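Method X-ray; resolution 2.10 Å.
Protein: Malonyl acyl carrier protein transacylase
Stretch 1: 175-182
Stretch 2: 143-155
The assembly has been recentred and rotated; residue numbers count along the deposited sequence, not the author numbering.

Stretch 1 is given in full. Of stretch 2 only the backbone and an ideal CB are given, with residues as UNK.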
ATOM      1  N   ASP A 175       8.791  22.364   4.431  1.00 26.01           N
ATOM      2  CA  ASP A 175       9.172  23.200   5.599  1.00 26.99           C
ATOM      3  C   ASP A 175       8.228  24.397   5.708  1.00 28.01           C
ATOM      4  O   ASP A 175       7.834  24.756   6.818  1.00 29.89           O
ATOM      5  CB  ASP A 175      10.638  23.703   5.514  1.00 26.99           C
ATOM      6  CG  ASP A 175      11.681  22.594   5.788  1.00 29.22           C
ATOM      7  OD1 ASP A 175      11.337  21.604   6.475  1.00 29.87           O
ATOM      8  OD2 ASP A 175      12.836  22.720   5.304  1.00 31.87           O
ATOM      9  N   ARG A 176       7.858  25.022   4.583  1.00 28.24           N
ATOM     10  CA  ARG A 176       6.959  26.199   4.600  1.00 28.11           C
ATOM     11  C   ARG A 176       5.571  25.747   5.057  1.00 28.00           C
ATOM     12  O   ARG A 176       4.959  26.382   5.951  1.00 28.55           O
ATOM     13  CB  ARG A 176       6.976  26.941   3.218  1.00 28.34           C
ATOM     14  CG  ARG A 176       6.077  28.229   3.017  1.00 31.56           C
ATOM     15  CD  ARG A 176       6.271  29.492   3.964  1.00 35.58           C
ATOM     16  NE  ARG A 176       5.115  30.439   3.791  1.00 39.11           N
ATOM     17  CZ  ARG A 176       4.577  31.233   4.739  1.00 37.67           C
ATOM     18  NH1 ARG A 176       5.061  31.261   5.970  1.00 34.15           N
ATOM     19  NH2 ARG A 176       3.542  32.023   4.447  1.00 39.75           N
ATOM     20  N   ALA A 177       5.088  24.623   4.493  1.00 27.34           N
ATOM     21  CA  ALA A 177       3.851  23.963   4.966  1.00 26.12           C
ATOM     22  C   ALA A 177       3.745  23.701   6.480  1.00 27.02           C
ATOM     23  O   ALA A 177       2.727  24.000   7.062  1.00 28.19           O
ATOM     24  CB  ALA A 177       3.620  22.671   4.190  1.00 25.27           C
ATOM     25  N   VAL A 178       4.759  23.116   7.126  1.00 27.92           N
ATOM     26  CA  VAL A 178       4.678  22.866   8.592  1.00 28.72           C
ATOM     27  C   VAL A 178       4.711  24.155   9.405  1.00 28.73           C
ATOM     28  O   VAL A 178       4.060  24.258  10.437  1.00 27.44           O
ATOM     29  CB  VAL A 178       5.754  21.843   9.175  1.00 29.41           C
ATOM     30  CG1 VAL A 178       5.516  20.410   8.672  1.00 31.79           C
ATOM     31  CG2 VAL A 178       7.178  22.268   8.929  1.00 30.56           C
ATOM     32  N   GLU A 179       5.447  25.150   8.905  1.00 30.39           N
ATOM     33  CA  GLU A 179       5.480  26.481   9.540  1.00 31.43           C
ATOM     34  C   GLU A 179       4.066  27.008   9.520  1.00 31.46           C
ATOM     35  O   GLU A 179       3.542  27.490  10.534  1.00 32.27           O
ATOM     36  CB  GLU A 179       6.429  27.408   8.765  1.00 32.40           C
ATOM     37  CG  GLU A 179       6.424  28.885   9.217  1.00 35.71           C
ATOM     38  CD  GLU A 179       7.138  29.789   8.235  1.00 40.53           C
ATOM     39  OE1 GLU A 179       8.335  29.511   7.970  1.00 44.71           O
ATOM     40  OE2 GLU A 179       6.510  30.773   7.722  1.00 40.64           O
ATOM     41  N   LEU A 180       3.398  26.879   8.373  1.00 31.89           N
ATOM     42  CA  LEU A 180       2.022  27.347   8.309  1.00 31.15           C
ATOM     43  C   LEU A 180       1.150  26.504   9.239  1.00 30.50           C
ATOM     44  O   LEU A 180       0.284  27.044   9.906  1.00 29.65           O
ATOM     45  CB  LEU A 180       1.522  27.352   6.867  1.00 31.31           C
ATOM     46  CG  LEU A 180       1.977  28.542   6.025  1.00 32.42           C
ATOM     47  CD1 LEU A 180       1.757  28.191   4.548  1.00 33.05           C
ATOM     48  CD2 LEU A 180       1.240  29.846   6.444  1.00 31.99           C
ATOM     49  N   LEU A 181       1.402  25.190   9.313  1.00 30.88           N
ATOM     50  CA  LEU A 181       0.638  24.317  10.245  1.00 31.23           C
ATOM     51  C   LEU A 181       0.842  24.683  11.743  1.00 33.40           C
ATOM     52  O   LEU A 181      -0.129  24.734  12.509  1.00 33.92           O
ATOM     53  CB  LEU A 181       0.928  22.820   9.974  1.00 29.24           C
ATOM     54  CG  LEU A 181       0.446  22.296   8.585  1.00 27.72           C
ATOM     55  CD1 LEU A 181       1.288  21.143   7.949  1.00 26.39           C
ATOM     56  CD2 LEU A 181      -1.021  21.956   8.552  1.00 22.13           C
ATOM     57  N   GLN A 182       2.085  24.878  12.180  1.00 35.53           N
ATOM     58  CA  GLN A 182       2.360  25.277  13.587  1.00 38.01           C
ATOM     59  C   GLN A 182       1.605  26.574  13.918  1.00 39.18           C
ATOM     60  O   GLN A 182       0.894  26.659  14.934  1.00 40.37           O
ATOM     61  CB  GLN A 182       3.864  25.479  13.817  1.00 37.82           C
ATOM     62  CG  GLN A 182       4.687  24.172  13.757  1.00 39.14           C
ATOM     63  CD  GLN A 182       6.199  24.350  13.450  1.00 38.46           C
ATOM     64  OE1 GLN A 182       6.633  25.352  12.902  1.00 38.61           O
ATOM     65  NE2 GLN A 182       6.980  23.348  13.792  1.00 38.20           N
ATOM     66  N   UNK A 143      -5.213  23.529   2.982  1.00 31.72           N
ATOM     67  CA  UNK A 143      -4.953  24.978   2.872  1.00 32.74           C
ATOM     68  C   UNK A 143      -3.477  25.343   3.130  1.00 31.30           C
ATOM     69  O   UNK A 143      -2.822  26.056   2.341  1.00 29.82           O
ATOM     70  CB  UNK A 143      -5.843  25.736   3.859  1.00 32.74           C
ATOM     71  N   UNK A 144      -2.933  24.833   4.225  1.00 30.06           N
ATOM     72  CA  UNK A 144      -1.535  25.088   4.502  1.00 29.04           C
ATOM     73  C   UNK A 144      -0.657  24.663   3.318  1.00 28.96           C
ATOM     74  O   UNK A 144       0.217  25.440   2.864  1.00 28.87           O
ATOM     75  CB  UNK A 144      -1.108  24.356   5.776  1.00 29.04           C
ATOM     76  N   UNK A 145      -0.907  23.456   2.776  1.00 27.86           N
ATOM     77  CA  UNK A 145      -0.117  22.956   1.653  1.00 26.94           C
ATOM     78  C   UNK A 145      -0.324  23.792   0.373  1.00 27.28           C
ATOM     79  O   UNK A 145       0.578  23.961  -0.460  1.00 25.58           O
ATOM     80  CB  UNK A 145      -0.477  21.494   1.382  1.00 26.94           C
ATOM     81  N   UNK A 146      -1.549  24.266   0.207  1.00 28.00           N
ATOM     82  CA  UNK A 146      -1.853  25.163  -0.896  1.00 29.64           C
ATOM     83  C   UNK A 146      -1.078  26.479  -0.850  1.00 29.13           C
ATOM     84  O   UNK A 146      -0.379  26.782  -1.829  1.00 29.64           O
ATOM     85  CB  UNK A 146      -3.354  25.459  -0.910  1.00 29.64           C
ATOM     86  N   UNK A 147      -1.139  27.217   0.262  1.00 29.36           N
ATOM     87  CA  UNK A 147      -0.310  28.425   0.423  1.00 30.35           C
ATOM     88  C   UNK A 147       1.178  28.142   0.160  1.00 30.12           C
ATOM     89  O   UNK A 147       1.860  28.889  -0.535  1.00 29.62           O
ATOM     90  CB  UNK A 147      -0.484  28.994   1.832  1.00 30.35           C
ATOM     91  N   UNK A 148       1.667  27.026   0.699  1.00 30.18           N
ATOM     92  CA  UNK A 148       3.085  26.673   0.581  1.00 29.16           C
ATOM     93  C   UNK A 148       3.530  26.272  -0.816  1.00 29.03           C
ATOM     94  O   UNK A 148       4.720  26.317  -1.075  1.00 26.72           O
ATOM     95  CB  UNK A 148       3.401  25.526   1.543  1.00 29.16           C
ATOM     96  N   UNK A 149       2.577  25.893  -1.696  1.00 29.46           N
ATOM     97  CA  UNK A 149       2.860  25.361  -3.071  1.00 30.23           C
ATOM     98  C   UNK A 149       3.502  26.325  -4.050  1.00 30.87           C
ATOM     99  O   UNK A 149       4.054  25.927  -5.099  1.00 31.09           O
ATOM    100  CB  UNK A 149       1.554  24.874  -3.702  1.00 30.23           C
ATOM    101  N   UNK A 150       3.426  27.597  -3.719  1.00 31.23           N
ATOM    102  CA  UNK A 150       4.119  28.607  -4.468  1.00 32.38           C
ATOM    103  C   UNK A 150       5.622  28.366  -4.424  1.00 32.46           C
ATOM    104  O   UNK A 150       6.374  28.669  -5.396  1.00 32.45           O
ATOM    105  CB  UNK A 150       3.776  29.998  -3.930  1.00 32.38           C
ATOM    106  N   UNK A 151       6.053  27.840  -3.283  1.00 31.29           N
ATOM    107  CA  UNK A 151       7.455  27.569  -3.040  1.00 31.32           C
ATOM    108  C   UNK A 151       7.960  26.226  -3.626  1.00 31.20           C
ATOM    109  O   UNK A 151       9.119  25.912  -3.453  1.00 31.31           O
ATOM    110  CB  UNK A 151       7.702  27.591  -1.530  1.00 31.32           C
ATOM    111  N   UNK A 152       7.075  25.441  -4.286  1.00 30.83           N
ATOM    112  CA  UNK A 152       7.356  24.090  -4.825  1.00 28.99           C
ATOM    113  C   UNK A 152       6.297  23.016  -4.486  1.00 28.16           C
ATOM    114  O   UNK A 152       5.340  23.268  -3.750  1.00 26.54           O
ATOM    115  CB  UNK A 152       8.713  23.619  -4.297  1.00 28.99           C
ATOM    116  N   UNK A 153       6.487  21.797  -4.988  1.00 28.27           N
ATOM    117  CA  UNK A 153       5.584  20.663  -4.647  1.00 27.76           C
ATOM    118  C   UNK A 153       5.452  20.347  -3.150  1.00 27.16           C
ATOM    119  O   UNK A 153       6.410  19.936  -2.511  1.00 27.46           O
ATOM    120  CB  UNK A 153       6.079  19.401  -5.357  1.00 27.76           C
ATOM    121  N   UNK A 154       4.253  20.565  -2.599  1.00 26.83           N
ATOM    122  CA  UNK A 154       3.858  20.043  -1.284  1.00 26.00           C
ATOM    123  C   UNK A 154       2.352  19.718  -1.250  1.00 25.95           C
ATOM    124  O   UNK A 154       1.522  20.614  -1.370  1.00 26.08           O
ATOM    125  CB  UNK A 154       4.204  21.053  -0.188  1.00 26.00           C
ATOM    126  N   UNK A 155       1.977  18.446  -1.131  1.00 26.30           N
ATOM    127  CA  UNK A 155       0.527  18.112  -0.967  1.00 26.88           C
ATOM    128  C   UNK A 155       0.308  16.989   0.065  1.00 25.65           C
ATOM    129  O   UNK A 155       1.281  16.294   0.426  1.00 25.54           O
ATOM    130  CB  UNK A 155      -0.072  17.687  -2.309  1.00 26.88           C
TER

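Stretch 1 is a helix that offers the second stretch a mostly apolar strip, Ala177, Leu180 and Leu181, with Arg176 at its border. The helix at 143-148 crosses it at 134°, with axes 8.3 Å apart at closest approach.

Position 143 has nothing of stretch 1 within reach of its CB, and many helix formers would do; it is Glu143. Position 144 points toward stretch 1. Its ideal CB already lies 3.7 Å from CD2 of Leu181 and 4.1 Å from CB of Leu180, which favours a small apolar side chain. Ala144 fits, its single methyl packing against both leucines.

Position 145 points away, leaving the choice open as far as stretch 1 is concerned; it is Cys145. Position 146 also points away, and a polar residue such as the deposited Gln146 is readily accommodated.

At 147 the CB points toward stretch 1 and sits 3.6 Å from CD1 of Leu180. Beyond it lies the Arg176 side chain, so a long chain with an aliphatic stem would suit, as would a medium apolar one. Lys147 lays its CB against the leucine methyl, and its CD comes 4.3 Å from NH2 of Arg176.

Position 148 is the tightest: its CA is 5.2 Å from the CA of Ala177, and its ideal CB is 3.5 Å from Ala177 N. Alanine or glycine is the natural expectation. Ala148 places its CB 3.9 Å from CB of Ala177 and 4.3 Å from CD1 of Leu180.

Positions 149 and 150 have nothing of stretch 1 near their CB atoms, so stretch 1 sets no limit there, and polar residues are among those that would suit. Ser149 turns its OG back to the O of Cys145, a 2.7 Å hydrogen bond; Glu150 makes no contact with stretch 1.

Position 151 points toward stretch 1, but its CB is still 4.8 Å from CB of Arg176, leaving room for a larger side chain to meet the arginine's aliphatic stem. Leu151 does so, with CD2 a close 3.2 Å from CG of Arg176.

Position 152 has phi/psi of 132/178, where a CB would jam against the preceding carbonyl O; this calls for glycine, and it is Gly152. Position 153 is out of reach and permissive; it is Val153.

In the strand, 154 points toward stretch 1, its ideal CB short of contact with Ala177. A modest apolar residue would fill the gap, and Val154 brings CG2 to 3.7 Å from Ala177 CB. Position 155 is out of reach, in a strand where beta-branched residues do well; it is Thr155.

Stretch 2 (143-155) EACQKASELGVVT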
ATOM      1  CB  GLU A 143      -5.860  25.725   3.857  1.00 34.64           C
ATOM      2  CG  GLU A 143      -5.939  27.257   3.642  1.00 41.89           C
ATOM      3  CD  GLU A 143      -6.704  28.009   4.764  1.00 49.79           C
ATOM      4  OE1 GLU A 143      -6.781  29.268   4.701  1.00 52.69           O
ATOM      5  OE2 GLU A 143      -7.222  27.351   5.706  1.00 52.64           O
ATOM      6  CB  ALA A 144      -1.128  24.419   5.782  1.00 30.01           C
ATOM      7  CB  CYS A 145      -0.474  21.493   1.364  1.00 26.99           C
ATOM      8  SG  CYS A 145       0.067  20.330   2.648  1.00 24.10           S
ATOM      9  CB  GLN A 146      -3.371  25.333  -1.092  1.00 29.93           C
ATOM     10  CG  GLN A 146      -3.841  24.261  -2.111  1.00 31.94           C
ATOM     11  CD  GLN A 146      -5.289  23.864  -1.939  1.00 37.16           C
ATOM     12  OE1 GLN A 146      -6.075  24.617  -1.337  1.00 38.55           O
ATOM     13  NE2 GLN A 146      -5.664  22.664  -2.468  1.00 37.63           N
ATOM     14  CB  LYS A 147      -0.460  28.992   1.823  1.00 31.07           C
ATOM     15  CG  LYS A 147      -0.022  30.455   1.941  1.00 34.31           C
ATOM     16  CD  LYS A 147      -0.480  31.041   3.281  1.00 39.60           C
ATOM     17  CE  LYS A 147      -2.039  30.982   3.510  1.00 41.75           C
ATOM     18  NZ  LYS A 147      -2.497  30.923   4.968  1.00 41.37           N
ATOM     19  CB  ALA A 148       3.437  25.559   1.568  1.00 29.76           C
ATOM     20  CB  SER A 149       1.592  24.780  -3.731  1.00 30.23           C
ATOM     21  OG  SER A 149       1.154  23.614  -3.075  1.00 31.22           O
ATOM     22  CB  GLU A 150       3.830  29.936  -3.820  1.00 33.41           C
ATOM     23  CG  GLU A 150       4.619  31.032  -4.457  1.00 37.49           C
ATOM     24  CD  GLU A 150       4.258  32.381  -3.909  1.00 40.71           C
ATOM     25  OE1 GLU A 150       4.449  32.611  -2.683  1.00 42.15           O
ATOM     26  OE2 GLU A 150       3.786  33.182  -4.732  1.00 42.63           O
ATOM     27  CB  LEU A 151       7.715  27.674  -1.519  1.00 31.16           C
ATOM     28  CG  LEU A 151       7.800  29.087  -0.913  1.00 31.28           C
ATOM     29  CD1 LEU A 151       6.605  29.975  -1.160  1.00 33.72           C
ATOM     30  CD2 LEU A 151       8.064  28.993   0.573  1.00 27.43           C
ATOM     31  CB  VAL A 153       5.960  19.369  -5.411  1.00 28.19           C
ATOM     32  CG1 VAL A 153       4.901  18.285  -5.117  1.00 27.49           C
ATOM     33  CG2 VAL A 153       6.063  19.663  -6.935  1.00 26.52           C
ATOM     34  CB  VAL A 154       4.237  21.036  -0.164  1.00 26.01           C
ATOM     35  CG1 VAL A 154       3.730  22.457  -0.523  1.00 25.31           C
ATOM     36  CG2 VAL A 154       3.715  20.556   1.162  1.00 23.90           C
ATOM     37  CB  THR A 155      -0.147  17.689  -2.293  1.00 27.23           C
ATOM     38  OG1 THR A 155       0.594  16.628  -2.901  1.00 29.94           O
ATOM     39  CG2 THR A 155      -0.253  18.876  -3.260  1.00 30.71           C
TER
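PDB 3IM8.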